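Local structure of uncharacterized protein (Bombyx mori, 5AZ0) at residues V6-L11 with E16-G21; I64-I69 with E286-F291; N196-E199 with S205-D208; L267-I272 with F293-E298. The protein is an aldo-keto reductase (AKR2E5) that probably reduces carbonyl compounds to alcohols with a nicotinamide cofactor, as other members of its family do. All blocks are in the same frame, centred on the assembly; numbering follows the deposited sequence.

Interaction 1: residues V6-L11 with E16-G21; sequences VPNFKL and EIPALG
The Phe9 ring and the methyl of Ala19 make the apolar centre: Ala19 CB sits over one ring face, 4.2 Å from the ring centroid of Phe9 and displaced toward the CE2-CZ rim, a CH-pi contact. Alanine suits the place because a single methyl can lie on the ring while its backbone N reaches the other strand. Ile17 CG2 meets Leu11 CD2 at 3.8 Å. With CG1 anti to its backbone N (chi1 -172°), Ile17 presents the CG2 branch to Leu11 and to CB of Phe9. At the other end Val6 lays CG1 against CB of Leu20, 3.9 Å away.

Strands 8-10 and 16-18 form an antiparallel beta hairpin, the element that in aldo-keto reductases closes the bottom of the TIM barrel, at the N-terminal ends of its strands. Phe9 and Ile17 are its hydrogen-bonded pair, joined by Phe9 N to Ile17 O and Ile17 N to Phe9 O, both 2.8 Å. Ala19 N donates to Pro7 O two residues on, as an antiparallel ladder requires; Pro18, in the non-hydrogen-bonded position between, loses nothing by lacking an N-H. The Pro18 carbonyl turns to His68, and Ile17 and Pro18 rest on Phe100.

Farther out, Asn8 lies alongside Pro18, its OD1 3.3 Å from Pro18 CG. Lys10 and Glu16, a non-hydrogen-bonded pair, send long side chains the same way along the exposed face. Lys10 bends at chi2 (-54°) to bring NZ within 2.8 Å of Glu16 OE2, a salt bridge in which NZ meets OE2 on the anti side, 31° out of the carboxylate plane.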
loop_
_atom_site.group_PDB
_atom_site.type_symbol
_atom_site.label_atom_id
_atom_site.label_comp_id
_atom_site.label_asym_id
_atom_site.label_seq_id
_atom_site.Cartn_x
_atom_site.Cartn_y
_atom_site.Cartn_z
ATOM N N VAL A 6 7.602 -9.219 13.215
ATOM C CA VAL A 6 6.615 -9.202 12.157
ATOM C C VAL A 6 6.608 -10.507 11.367
ATOM O O VAL A 6 7.538 -10.855 10.729
ATOM C CB VAL A 6 6.808 -7.989 11.261
ATOM C CG1 VAL A 6 5.684 -7.908 10.231
ATOM C CG2 VAL A 6 6.770 -6.702 12.079
ATOM N N PRO A 7 5.532 -11.268 11.428
ATOM C CA PRO A 7 5.513 -12.424 10.536
ATOM C C PRO A 7 5.354 -12.050 9.004
ATOM O O PRO A 7 4.974 -10.925 8.661
ATOM C CB PRO A 7 4.264 -13.194 11.001
ATOM C CG PRO A 7 3.375 -12.131 11.496
ATOM C CD PRO A 7 4.251 -11.077 12.130
ATOM N N ASN A 8 5.665 -13.035 8.177
ATOM C CA ASN A 8 5.665 -12.938 6.732
ATOM C C ASN A 8 4.577 -13.774 6.103
ATOM O O ASN A 8 4.333 -14.854 6.571
ATOM C CB ASN A 8 7.013 -13.345 6.147
ATOM C CG ASN A 8 8.182 -12.465 6.658
ATOM O OD1 ASN A 8 8.162 -11.222 6.712
ATOM N ND2 ASN A 8 9.157 -13.127 7.108
ATOM N N PHE A 9 3.935 -13.239 5.061
ATOM C CA PHE A 9 3.111 -14.035 4.108
ATOM C C PHE A 9 3.942 -14.444 2.927
ATOM O O PHE A 9 4.990 -13.865 2.685
ATOM C CB PHE A 9 1.896 -13.249 3.688
ATOM C CG PHE A 9 0.972 -12.835 4.851
ATOM C CD1 PHE A 9 0.723 -13.670 5.918
ATOM C CD2 PHE A 9 0.260 -11.678 4.792
ATOM C CE1 PHE A 9 -0.161 -13.295 6.925
ATOM C CE2 PHE A 9 -0.598 -11.281 5.783
ATOM C CZ PHE A 9 -0.835 -12.099 6.835
ATOM N N LYS A 10 3.544 -15.512 2.259
ATOM C CA LYS A 10 4.247 -16.042 1.123
ATOM C C LYS A 10 3.579 -15.514 -0.157
ATOM O O LYS A 10 2.377 -15.583 -0.320
ATOM C CB LYS A 10 4.197 -17.567 1.153
ATOM C CG LYS A 10 4.540 -18.273 2.490
ATOM C CD LYS A 10 5.879 -17.821 2.987
ATOM C CE LYS A 10 6.612 -18.867 3.871
ATOM N NZ LYS A 10 8.100 -18.762 3.532
ATOM N N LEU A 11 4.354 -15.036 -1.086
ATOM C CA LEU A 11 3.839 -14.603 -2.390
ATOM C C LEU A 11 3.836 -15.738 -3.390
ATOM O O LEU A 11 4.520 -16.738 -3.227
ATOM C CB LEU A 11 4.716 -13.478 -2.948
ATOM C CG LEU A 11 4.760 -12.192 -2.114
ATOM C CD1 LEU A 11 5.848 -11.306 -2.724
ATOM C CD2 LEU A 11 3.400 -11.544 -2.035
ATOM N N GLU A 16 8.798 -14.013 0.351
ATOM C CA GLU A 16 8.030 -13.549 1.525
ATOM C C GLU A 16 7.799 -12.082 1.535
ATOM O O GLU A 16 8.675 -11.334 1.130
ATOM C CB GLU A 16 8.910 -13.790 2.803
ATOM C CG GLU A 16 9.054 -15.249 3.032
ATOM C CD GLU A 16 9.604 -15.600 4.396
ATOM O OE1 GLU A 16 10.572 -14.970 4.862
ATOM O OE2 GLU A 16 9.051 -16.532 4.913
ATOM N N ILE A 17 6.684 -11.673 2.099
ATOM C CA ILE A 17 6.398 -10.312 2.322
ATOM C C ILE A 17 5.974 -10.113 3.788
ATOM O O ILE A 17 5.085 -10.786 4.235
ATOM C CB ILE A 17 5.335 -9.801 1.375
ATOM C CG1 ILE A 17 5.220 -8.263 1.530
ATOM C CG2 ILE A 17 3.973 -10.466 1.560
ATOM C CD1 ILE A 17 4.431 -7.614 0.388
ATOM N N PRO A 18 6.620 -9.198 4.518
ATOM C CA PRO A 18 6.222 -8.986 5.925
ATOM C C PRO A 18 4.828 -8.419 6.000
ATOM O O PRO A 18 4.472 -7.479 5.219
ATOM C CB PRO A 18 7.265 -7.955 6.446
ATOM C CG PRO A 18 8.486 -8.176 5.581
ATOM C CD PRO A 18 7.903 -8.508 4.203
ATOM N N ALA A 19 4.073 -8.937 6.967
ATOM C CA ALA A 19 2.628 -8.651 7.116
ATOM C C ALA A 19 2.281 -7.258 7.508
ATOM O O ALA A 19 1.108 -6.845 7.440
ATOM C CB ALA A 19 2.052 -9.566 8.105
ATOM N N LEU A 20 3.299 -6.494 7.906
ATOM C CA LEU A 20 3.141 -5.086 8.181
ATOM C C LEU A 20 4.249 -4.340 7.480
ATOM O O LEU A 20 5.366 -4.830 7.394
ATOM C CB LEU A 20 3.225 -4.903 9.657
ATOM C CG LEU A 20 2.946 -3.561 10.298
ATOM C CD1 LEU A 20 1.448 -3.377 10.327
ATOM C CD2 LEU A 20 3.505 -3.640 11.744
ATOM N N GLY A 21 3.901 -3.207 6.889
ATOM C CA GLY A 21 4.839 -2.338 6.186
ATOM C C GLY A 21 4.737 -0.886 6.644
ATOM O O GLY A 21 3.664 -0.439 7.089
#

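Interaction 2: residues I64-I69 with E286-F291; sequences IGYRHI and ENASIF. With ACT (acetate ion), chain H.
The backbones of Tyr66 and Ala288 stay 8.2 Å apart at their CA atoms, so the gap is bridged by the tyrosine side chain, just after Gly65 ends helix 51-64 in a Schellman motif. Tyr66 reaches across with the far end of its ring: CE1 lies 3.7 Å from Ala288 CB, which approaches obliquely. The small methyl lets the ring come close to the chain, and the hydroxyl passes on to Asn287, Tyr66 OH standing 3.6 Å from Asn287 CB. An apolar ring with a polar tip suits a buried place with a methyl beside the ring and polar partners beyond. Tyr66 OH is hydrogen-bonded to Val284 O, in helix 281-287, and receives a bond from a water at 2.6 Å. That water accepts from Asn287 ND2 at 3.0 Å, linking phenol and amide.

Arg67 turns the other way, its NH1 donating to Tyr66 O and its NE and NH2 holding an acetate, probably from the crystallisation liquor, at the guanidinium edge.

The contact ties the turn between helix 51-64 and strand 68-70 to the end of helix 281-287, with Leu20 packed against both Tyr66 and Ala288 and Leu264 of helix 259-269 touching Asn287.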
loop_
_atom_site.group_PDB
_atom_site.type_symbol
_atom_site.label_atom_id
_atom_site.label_comp_id
_atom_site.label_asym_id
_atom_site.label_seq_id
_atom_site.Cartn_x
_atom_site.Cartn_y
_atom_site.Cartn_z
ATOM N N ILE A 64 13.637 -1.177 15.634
ATOM C CA ILE A 64 12.816 -2.186 16.407
ATOM C C ILE A 64 12.440 -3.468 15.691
ATOM O O ILE A 64 11.994 -4.417 16.362
ATOM C CB ILE A 64 11.546 -1.605 17.075
ATOM C CG1 ILE A 64 10.490 -1.148 16.053
ATOM C CG2 ILE A 64 11.939 -0.419 17.969
ATOM C CD1 ILE A 64 9.190 -0.646 16.676
ATOM N N GLY A 65 12.592 -3.513 14.351
ATOM C CA GLY A 65 12.331 -4.755 13.581
ATOM C C GLY A 65 11.407 -4.688 12.337
ATOM O O GLY A 65 11.073 -5.691 11.789
ATOM N N TYR A 66 11.027 -3.517 11.882
ATOM C CA TYR A 66 10.307 -3.400 10.614
ATOM C C TYR A 66 11.347 -3.637 9.491
ATOM O O TYR A 66 12.501 -3.157 9.542
ATOM C CB TYR A 66 9.729 -2.036 10.435
ATOM C CG TYR A 66 8.448 -1.689 11.160
ATOM C CD1 TYR A 66 8.364 -1.611 12.569
ATOM C CD2 TYR A 66 7.310 -1.309 10.420
ATOM C CE1 TYR A 66 7.173 -1.139 13.193
ATOM C CE2 TYR A 66 6.159 -0.911 11.025
ATOM C CZ TYR A 66 6.068 -0.796 12.412
ATOM O OH TYR A 66 4.820 -0.354 12.903
ATOM N N ARG A 67 10.934 -4.415 8.523
ATOM C CA ARG A 67 11.694 -4.681 7.301
ATOM C C ARG A 67 11.030 -4.267 5.986
ATOM O O ARG A 67 11.740 -4.079 4.976
ATOM C CB ARG A 67 11.980 -6.136 7.276
ATOM C CG ARG A 67 12.812 -6.637 8.477
ATOM C CD ARG A 67 14.214 -5.994 8.526
ATOM N NE ARG A 67 14.983 -6.398 9.720
ATOM C CZ ARG A 67 15.133 -5.648 10.813
ATOM N NH1 ARG A 67 14.607 -4.424 10.938
ATOM N NH2 ARG A 67 15.873 -6.127 11.797
ATOM N N HIS A 68 9.709 -4.027 6.034
ATOM C CA HIS A 68 8.898 -3.743 4.876
ATOM C C HIS A 68 8.654 -2.255 4.805
ATOM O O HIS A 68 8.075 -1.655 5.708
ATOM C CB HIS A 68 7.590 -4.590 4.949
ATOM C CG HIS A 68 6.591 -4.380 3.849
ATOM N ND1 HIS A 68 5.478 -5.205 3.737
ATOM C CD2 HIS A 68 6.518 -3.491 2.809
ATOM C CE1 HIS A 68 4.732 -4.781 2.729
ATOM N NE2 HIS A 68 5.339 -3.755 2.147
ATOM N N ILE A 69 9.101 -1.658 3.696
ATOM C CA ILE A 69 8.967 -0.255 3.422
ATOM C C ILE A 69 8.209 -0.038 2.097
ATOM O O ILE A 69 8.640 -0.488 1.064
ATOM C CB ILE A 69 10.373 0.394 3.275
ATOM C CG1 ILE A 69 11.208 0.221 4.530
ATOM C CG2 ILE A 69 10.235 1.891 2.989
ATOM C CD1 ILE A 69 12.685 0.529 4.259
ATOM N N GLU A 286 3.476 0.604 18.561
ATOM C CA GLU A 286 2.091 0.127 18.880
ATOM C C GLU A 286 1.558 -0.698 17.676
ATOM O O GLU A 286 1.202 -1.863 17.859
ATOM C CB GLU A 286 1.214 1.350 19.178
ATOM C CG GLU A 286 -0.199 1.126 19.742
ATOM C CD GLU A 286 -1.151 2.324 19.537
ATOM O OE1 GLU A 286 -0.705 3.434 19.213
ATOM O OE2 GLU A 286 -2.380 2.175 19.694
ATOM N N ASN A 287 1.661 -0.140 16.442
ATOM C CA ASN A 287 1.245 -0.869 15.208
ATOM C C ASN A 287 1.860 -2.219 15.036
ATOM O O ASN A 287 1.208 -3.091 14.465
ATOM C CB ASN A 287 1.442 -0.032 13.958
ATOM C CG ASN A 287 0.624 1.208 13.992
ATOM O OD1 ASN A 287 -0.304 1.274 14.765
ATOM N ND2 ASN A 287 0.979 2.217 13.224
ATOM N N ALA A 288 3.065 -2.458 15.556
ATOM C CA ALA A 288 3.680 -3.788 15.353
ATOM C C ALA A 288 3.455 -4.810 16.431
ATOM O O ALA A 288 3.907 -5.983 16.287
ATOM C CB ALA A 288 5.155 -3.688 15.053
ATOM N N SER A 289 2.739 -4.403 17.478
ATOM C CA SER A 289 2.502 -5.288 18.647
ATOM C C SER A 289 1.068 -5.843 18.523
ATOM O O SER A 289 0.196 -5.549 19.356
ATOM C CB SER A 289 2.755 -4.507 19.953
ATOM O OG SER A 289 3.910 -3.627 19.821
ATOM N N ILE A 290 0.857 -6.625 17.441
ATOM C CA ILE A 290 -0.472 -7.047 17.000
ATOM C C ILE A 290 -0.552 -8.485 16.557
ATOM O O ILE A 290 -1.544 -8.895 15.945
ATOM C CB ILE A 290 -0.978 -6.208 15.822
ATOM C CG1 ILE A 290 -0.053 -6.358 14.609
ATOM C CG2 ILE A 290 -1.104 -4.732 16.185
ATOM C CD1 ILE A 290 -0.589 -5.802 13.325
ATOM N N PHE A 291 0.490 -9.257 16.806
ATOM C CA PHE A 291 0.571 -10.595 16.226
ATOM C C PHE A 291 0.370 -11.737 17.252
ATOM O O PHE A 291 0.212 -12.889 16.869
ATOM C CB PHE A 291 1.896 -10.718 15.452
ATOM C CG PHE A 291 2.043 -9.681 14.382
ATOM C CD1 PHE A 291 1.245 -9.733 13.226
ATOM C CD2 PHE A 291 2.936 -8.627 14.525
ATOM C CE1 PHE A 291 1.377 -8.761 12.248
ATOM C CE2 PHE A 291 3.070 -7.663 13.535
ATOM C CZ PHE A 291 2.281 -7.722 12.406
HETATM C C ACT H . 16.870 -9.411 10.264
HETATM O O ACT H . 15.820 -9.138 9.583
HETATM O OXT ACT H . 17.442 -8.586 11.027
HETATM C CH3 ACT H . 17.497 -10.773 10.172
HETATM O O HOH W 1 3.652 1.721 11.973
#

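Interaction 3: residues N196-E199 with S205-D208; sequences NQIE and SQAD. With ACT (acetate ion), chain J; ACT (acetate ion), chain D.
Gln206 NE2 is gripped by two acceptors, one on each N-H. The shorter bond, 2.7 Å to Glu199 O, is nearly straight (168° at the hydrogen) and lies in both the carbonyl plane of Glu199 and the amide plane of Gln206. The other runs 2.9 Å from NE2 to O of an acetate, a probable crystallisation component.

Glutamine suits the position because its amide can donate twice, and its length spans the 8.2 Å between the CA atoms of Glu199 and Gln206. A bend at chi2 (-137°) turns the chain toward the end of the strand. Ile198 comes to meet it from the opposite direction, CD1 4.1 Å from Gln206 NE2, and supplies an apolar wall beside the donor; its CG2 branch faces the acetate.

Gln206 is the N-cap residue of helix 207-215. A second acetate sits at this helix start, where Asp208 N donates to its O at 2.8 Å. The N-H groups of the first turn and the helix dipole would favour an anion there.

The carboxylate of Glu199 is engaged elsewhere, by Asn201 and by the backbone N atoms of Thr312 and Val313. Strand 195-199 lies between strands 172-175 and 219-223 of the parallel barrel sheet, and Gln206 fastens its last residue to the start of helix 207-215, which packs on Ile198 through Leu209, within one beta-alpha-beta unit.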
loop_
_atom_site.group_PDB
_atom_site.type_symbol
_atom_site.label_atom_id
_atom_site.label_comp_id
_atom_site.label_asym_id
_atom_site.label_seq_id
_atom_site.Cartn_x
_atom_site.Cartn_y
_atom_site.Cartn_z
ATOM N N ASN A 196 -2.168 -7.242 -4.914
ATOM C CA ASN A 196 -3.073 -6.148 -5.282
ATOM C C ASN A 196 -3.143 -5.342 -4.077
ATOM O O ASN A 196 -3.605 -5.816 -2.999
ATOM C CB ASN A 196 -4.479 -6.652 -5.670
ATOM C CG ASN A 196 -5.399 -5.546 -6.216
ATOM O OD1 ASN A 196 -4.956 -4.473 -6.594
ATOM N ND2 ASN A 196 -6.697 -5.830 -6.255
ATOM N N GLN A 197 -2.646 -4.121 -4.188
ATOM C CA GLN A 197 -2.665 -3.156 -3.066
ATOM C C GLN A 197 -3.830 -2.231 -3.211
ATOM O O GLN A 197 -3.907 -1.488 -4.195
ATOM C CB GLN A 197 -1.338 -2.354 -2.929
ATOM C CG GLN A 197 -1.372 -1.403 -1.769
ATOM C CD GLN A 197 -0.048 -0.626 -1.509
ATOM O OE1 GLN A 197 -0.085 0.554 -1.322
ATOM N NE2 GLN A 197 1.065 -1.319 -1.393
ATOM N N ILE A 198 -4.692 -2.221 -2.179
ATOM C CA ILE A 198 -5.976 -1.530 -2.232
ATOM C C ILE A 198 -6.337 -0.989 -0.881
ATOM O O ILE A 198 -5.781 -1.386 0.132
ATOM C CB ILE A 198 -7.134 -2.494 -2.628
ATOM C CG1 ILE A 198 -7.088 -3.775 -1.773
ATOM C CG2 ILE A 198 -7.066 -2.806 -4.082
ATOM C CD1 ILE A 198 -8.203 -4.738 -1.991
ATOM N N GLU A 199 -7.336 -0.120 -0.836
ATOM C CA GLU A 199 -7.908 0.248 0.477
ATOM C C GLU A 199 -8.692 -0.871 1.105
ATOM O O GLU A 199 -9.594 -1.418 0.482
ATOM C CB GLU A 199 -8.808 1.461 0.349
ATOM C CG GLU A 199 -9.407 1.921 1.700
ATOM C CD GLU A 199 -10.412 3.118 1.542
ATOM O OE1 GLU A 199 -10.434 3.807 0.476
ATOM O OE2 GLU A 199 -11.219 3.318 2.469
ATOM N N SER A 205 -14.545 -3.393 3.679
ATOM C CA SER A 205 -13.929 -4.714 3.789
ATOM C C SER A 205 -13.422 -5.297 2.483
ATOM O O SER A 205 -12.613 -6.204 2.540
ATOM C CB SER A 205 -14.941 -5.735 4.359
ATOM O OG SER A 205 -15.904 -6.077 3.342
ATOM N N GLN A 206 -14.010 -4.906 1.345
ATOM C CA GLN A 206 -13.757 -5.498 -0.001
ATOM C C GLN A 206 -13.750 -7.015 -0.007
ATOM O O GLN A 206 -12.868 -7.681 -0.585
ATOM C CB GLN A 206 -12.477 -4.896 -0.634
ATOM C CG GLN A 206 -12.567 -3.390 -0.596
ATOM C CD GLN A 206 -12.129 -2.731 -1.845
ATOM O OE1 GLN A 206 -12.725 -2.929 -2.902
ATOM N NE2 GLN A 206 -11.099 -1.908 -1.746
ATOM N N ALA A 207 -14.752 -7.574 0.664
ATOM C CA ALA A 207 -14.782 -8.999 0.852
ATOM C C ALA A 207 -14.699 -9.787 -0.437
ATOM O O ALA A 207 -13.907 -10.724 -0.540
ATOM C CB ALA A 207 -16.022 -9.449 1.708
ATOM N N ASP A 208 -15.473 -9.430 -1.438
ATOM C CA ASP A 208 -15.441 -10.210 -2.696
ATOM C C ASP A 208 -14.079 -10.056 -3.378
ATOM O O ASP A 208 -13.540 -11.020 -3.890
ATOM C CB ASP A 208 -16.545 -9.765 -3.698
ATOM C CG ASP A 208 -17.964 -10.201 -3.261
ATOM O OD1 ASP A 208 -18.100 -10.945 -2.304
ATOM O OD2 ASP A 208 -18.946 -9.716 -3.846
HETATM C C ACT J . -17.534 -6.517 -0.626
HETATM O O ACT J . -17.558 -7.579 -1.250
HETATM O OXT ACT J . -16.927 -5.591 -1.148
HETATM C CH3 ACT J . -18.125 -6.315 0.753
HETATM C C ACT D . -10.650 -1.434 -5.488
HETATM O O ACT D . -10.384 -0.798 -4.350
HETATM O OXT ACT D . -9.804 -1.816 -6.347
HETATM C CH3 ACT D . -12.032 -1.802 -5.948
#

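Interaction 4: residues L267-I272 with F293-E298; sequences LYQRGI and FQLDDE
The amides of Gln269 and Gln294 are stacked, their planes 25° apart, with Gln294 NE2 3.6 Å from Gln269 CD over one face. The two side chains cross at about a right angle, so only the end of Gln294, brought round by its bend at chi2 (77°), overlies its partner. At the edge of the Gln269 amide, the backbone of Leu295 is held from both ends. Leu295 N donates to Gln269 OE1 at 2.8 Å, in the carbonyl plane and on a lone pair, while Gln269 NE2 returns a bond of 3.0 Å to Leu295 O, almost straight.

Glutamine is apt here because its amide offers a donor and an acceptor side by side, matching the N-H and C=O of one residue. The side chain reaches out with CG anti to the backbone N (chi1 -161°) and stays extended beyond it. Two bonds fix the amide's rotation. A water lies 2.7 Å from Gln269 OE1 and close to Phe293 O, bridging the two segments.

The Leu295 isobutyl group packs with Ile251, Tyr255, Val300 and Leu303. Asp296 is the N-cap of helix 297-304 and is tied to Lys254 by a salt bridge. Gln269 stands in the last turn of helix 259-269, which Gly271 closes in a Schellman motif, and joins that helix end to the segment leading into helix 297-304, with helix 246-255 alongside.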
loop_
_atom_site.group_PDB
_atom_site.type_symbol
_atom_site.label_atom_id
_atom_site.label_comp_id
_atom_site.label_asym_id
_atom_site.label_seq_id
_atom_site.Cartn_x
_atom_site.Cartn_y
_atom_site.Cartn_z
ATOM N N LEU A 267 -7.243 -7.199 10.342
ATOM C CA LEU A 267 -6.723 -7.288 8.940
ATOM C C LEU A 267 -5.730 -8.391 8.842
ATOM O O LEU A 267 -5.774 -9.227 7.886
ATOM C CB LEU A 267 -6.129 -5.960 8.414
ATOM C CG LEU A 267 -7.171 -4.845 8.314
ATOM C CD1 LEU A 267 -6.570 -3.491 8.027
ATOM C CD2 LEU A 267 -8.229 -5.134 7.243
ATOM N N TYR A 268 -4.859 -8.482 9.850
ATOM C CA TYR A 268 -3.846 -9.521 9.824
ATOM C C TYR A 268 -4.504 -10.860 9.818
ATOM O O TYR A 268 -4.068 -11.787 9.133
ATOM C CB TYR A 268 -2.927 -9.400 11.041
ATOM C CG TYR A 268 -2.076 -10.585 11.249
ATOM C CD1 TYR A 268 -1.102 -10.904 10.362
ATOM C CD2 TYR A 268 -2.264 -11.419 12.343
ATOM C CE1 TYR A 268 -0.304 -12.024 10.521
ATOM C CE2 TYR A 268 -1.454 -12.558 12.530
ATOM C CZ TYR A 268 -0.466 -12.866 11.602
ATOM O OH TYR A 268 0.339 -14.034 11.742
ATOM N N GLN A 269 -5.534 -10.975 10.653
ATOM C CA GLN A 269 -6.276 -12.202 10.785
ATOM C C GLN A 269 -7.126 -12.544 9.528
ATOM O O GLN A 269 -7.374 -13.689 9.311
ATOM C CB GLN A 269 -7.204 -12.140 12.010
ATOM C CG GLN A 269 -7.658 -13.540 12.457
ATOM C CD GLN A 269 -8.283 -13.565 13.864
ATOM O OE1 GLN A 269 -7.695 -13.077 14.835
ATOM N NE2 GLN A 269 -9.476 -14.128 13.957
ATOM N N ARG A 270 -7.517 -11.549 8.722
ATOM C CA ARG A 270 -8.011 -11.793 7.355
ATOM C C ARG A 270 -6.936 -12.224 6.354
ATOM O O ARG A 270 -7.265 -12.505 5.187
ATOM C CB ARG A 270 -8.758 -10.589 6.810
ATOM C CG ARG A 270 -9.876 -10.062 7.699
ATOM C CD ARG A 270 -10.702 -8.974 6.981
ATOM N NE ARG A 270 -11.186 -9.415 5.657
ATOM C CZ ARG A 270 -11.567 -8.579 4.697
ATOM N NH1 ARG A 270 -11.534 -7.265 4.882
ATOM N NH2 ARG A 270 -11.923 -9.051 3.519
ATOM N N GLY A 271 -5.671 -12.336 6.780
ATOM C CA GLY A 271 -4.567 -12.629 5.850
ATOM C C GLY A 271 -4.171 -11.442 4.955
ATOM O O GLY A 271 -3.619 -11.625 3.878
ATOM N N ILE A 272 -4.429 -10.236 5.424
ATOM C CA ILE A 272 -4.171 -9.022 4.688
ATOM C C ILE A 272 -2.963 -8.296 5.317
ATOM O O ILE A 272 -2.915 -8.156 6.535
ATOM C CB ILE A 272 -5.419 -8.110 4.746
ATOM C CG1 ILE A 272 -6.546 -8.813 3.986
ATOM C CG2 ILE A 272 -5.129 -6.776 4.111
ATOM C CD1 ILE A 272 -7.910 -8.112 4.016
ATOM N N PHE A 293 -2.313 -12.295 19.342
ATOM C CA PHE A 293 -3.685 -12.459 19.827
ATOM C C PHE A 293 -4.598 -12.921 18.712
ATOM O O PHE A 293 -4.375 -12.588 17.571
ATOM C CB PHE A 293 -4.181 -11.192 20.580
ATOM C CG PHE A 293 -4.599 -10.023 19.706
ATOM C CD1 PHE A 293 -3.649 -9.148 19.168
ATOM C CD2 PHE A 293 -5.957 -9.704 19.527
ATOM C CE1 PHE A 293 -4.043 -8.033 18.433
ATOM C CE2 PHE A 293 -6.364 -8.594 18.766
ATOM C CZ PHE A 293 -5.405 -7.769 18.195
ATOM N N GLN A 294 -5.580 -13.744 19.054
ATOM C CA GLN A 294 -6.507 -14.345 18.109
ATOM C C GLN A 294 -7.867 -13.759 18.487
ATOM O O GLN A 294 -8.265 -13.851 19.646
ATOM C CB GLN A 294 -6.451 -15.866 18.260
ATOM C CG GLN A 294 -7.215 -16.685 17.215
ATOM C CD GLN A 294 -6.496 -16.794 15.866
ATOM O OE1 GLN A 294 -5.257 -16.775 15.795
ATOM N NE2 GLN A 294 -7.274 -16.912 14.785
ATOM N N LEU A 295 -8.526 -13.070 17.550
ATOM C CA LEU A 295 -9.870 -12.545 17.763
ATOM C C LEU A 295 -10.806 -13.717 17.627
ATOM O O LEU A 295 -10.681 -14.514 16.667
ATOM C CB LEU A 295 -10.234 -11.422 16.783
ATOM C CG LEU A 295 -9.505 -10.101 17.008
ATOM C CD1 LEU A 295 -9.275 -9.364 15.682
ATOM C CD2 LEU A 295 -10.186 -9.129 17.961
ATOM N N ASP A 296 -11.737 -13.868 18.583
ATOM C CA ASP A 296 -12.658 -15.034 18.523
ATOM C C ASP A 296 -13.857 -14.712 17.636
ATOM O O ASP A 296 -14.020 -13.571 17.183
ATOM C CB ASP A 296 -13.037 -15.579 19.922
ATOM C CG ASP A 296 -13.861 -14.610 20.731
ATOM O OD1 ASP A 296 -14.694 -13.857 20.161
ATOM O OD2 ASP A 296 -13.626 -14.606 21.942
ATOM N N ASP A 297 -14.641 -15.744 17.362
ATOM C CA ASP A 297 -15.720 -15.682 16.407
ATOM C C ASP A 297 -16.628 -14.536 16.735
ATOM O O ASP A 297 -17.075 -13.851 15.847
ATOM C CB ASP A 297 -16.532 -16.976 16.389
ATOM C CG ASP A 297 -15.737 -18.180 15.884
ATOM O OD1 ASP A 297 -14.836 -18.008 15.040
ATOM O OD2 ASP A 297 -16.030 -19.320 16.330
ATOM N N GLU A 298 -16.901 -14.317 18.011
ATOM C CA GLU A 298 -17.809 -13.217 18.442
ATOM C C GLU A 298 -17.278 -11.839 18.077
ATOM O O GLU A 298 -18.021 -10.966 17.560
ATOM C CB GLU A 298 -18.045 -13.298 19.964
ATOM C CG GLU A 298 -19.088 -12.323 20.513
ATOM C CD GLU A 298 -19.066 -12.195 22.050
ATOM O OE1 GLU A 298 -18.749 -13.192 22.742
ATOM O OE2 GLU A 298 -19.366 -11.089 22.557
HETATM O O HOH W 2 -5.370 -11.708 14.787
#

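How the interactions relate
Interactions 2 and 3 are buried, whereas interactions 1 and 4 are partly buried with polar groups toward solvent. The hairpin of interaction 1 alone relies on a strand ladder and a salt bridge; interaction 2 relies on ring packing and a shared water, and interactions 3 and 4 each on a glutamine amide bound to backbone. Interactions 2 and 3 both reach the parallel barrel sheet, while interactions 2 and 4 involve helices 281-287 and 297-304, consecutive in the chain. Interactions 1 and 2 touch through Pro18 and His68. Phe9 packs on Tyr268 and Gly271 of interaction 4, and Phe291 of interaction 2 also meets Tyr268. Arg270 reaches Ser205, joining interaction 4 to interaction 3.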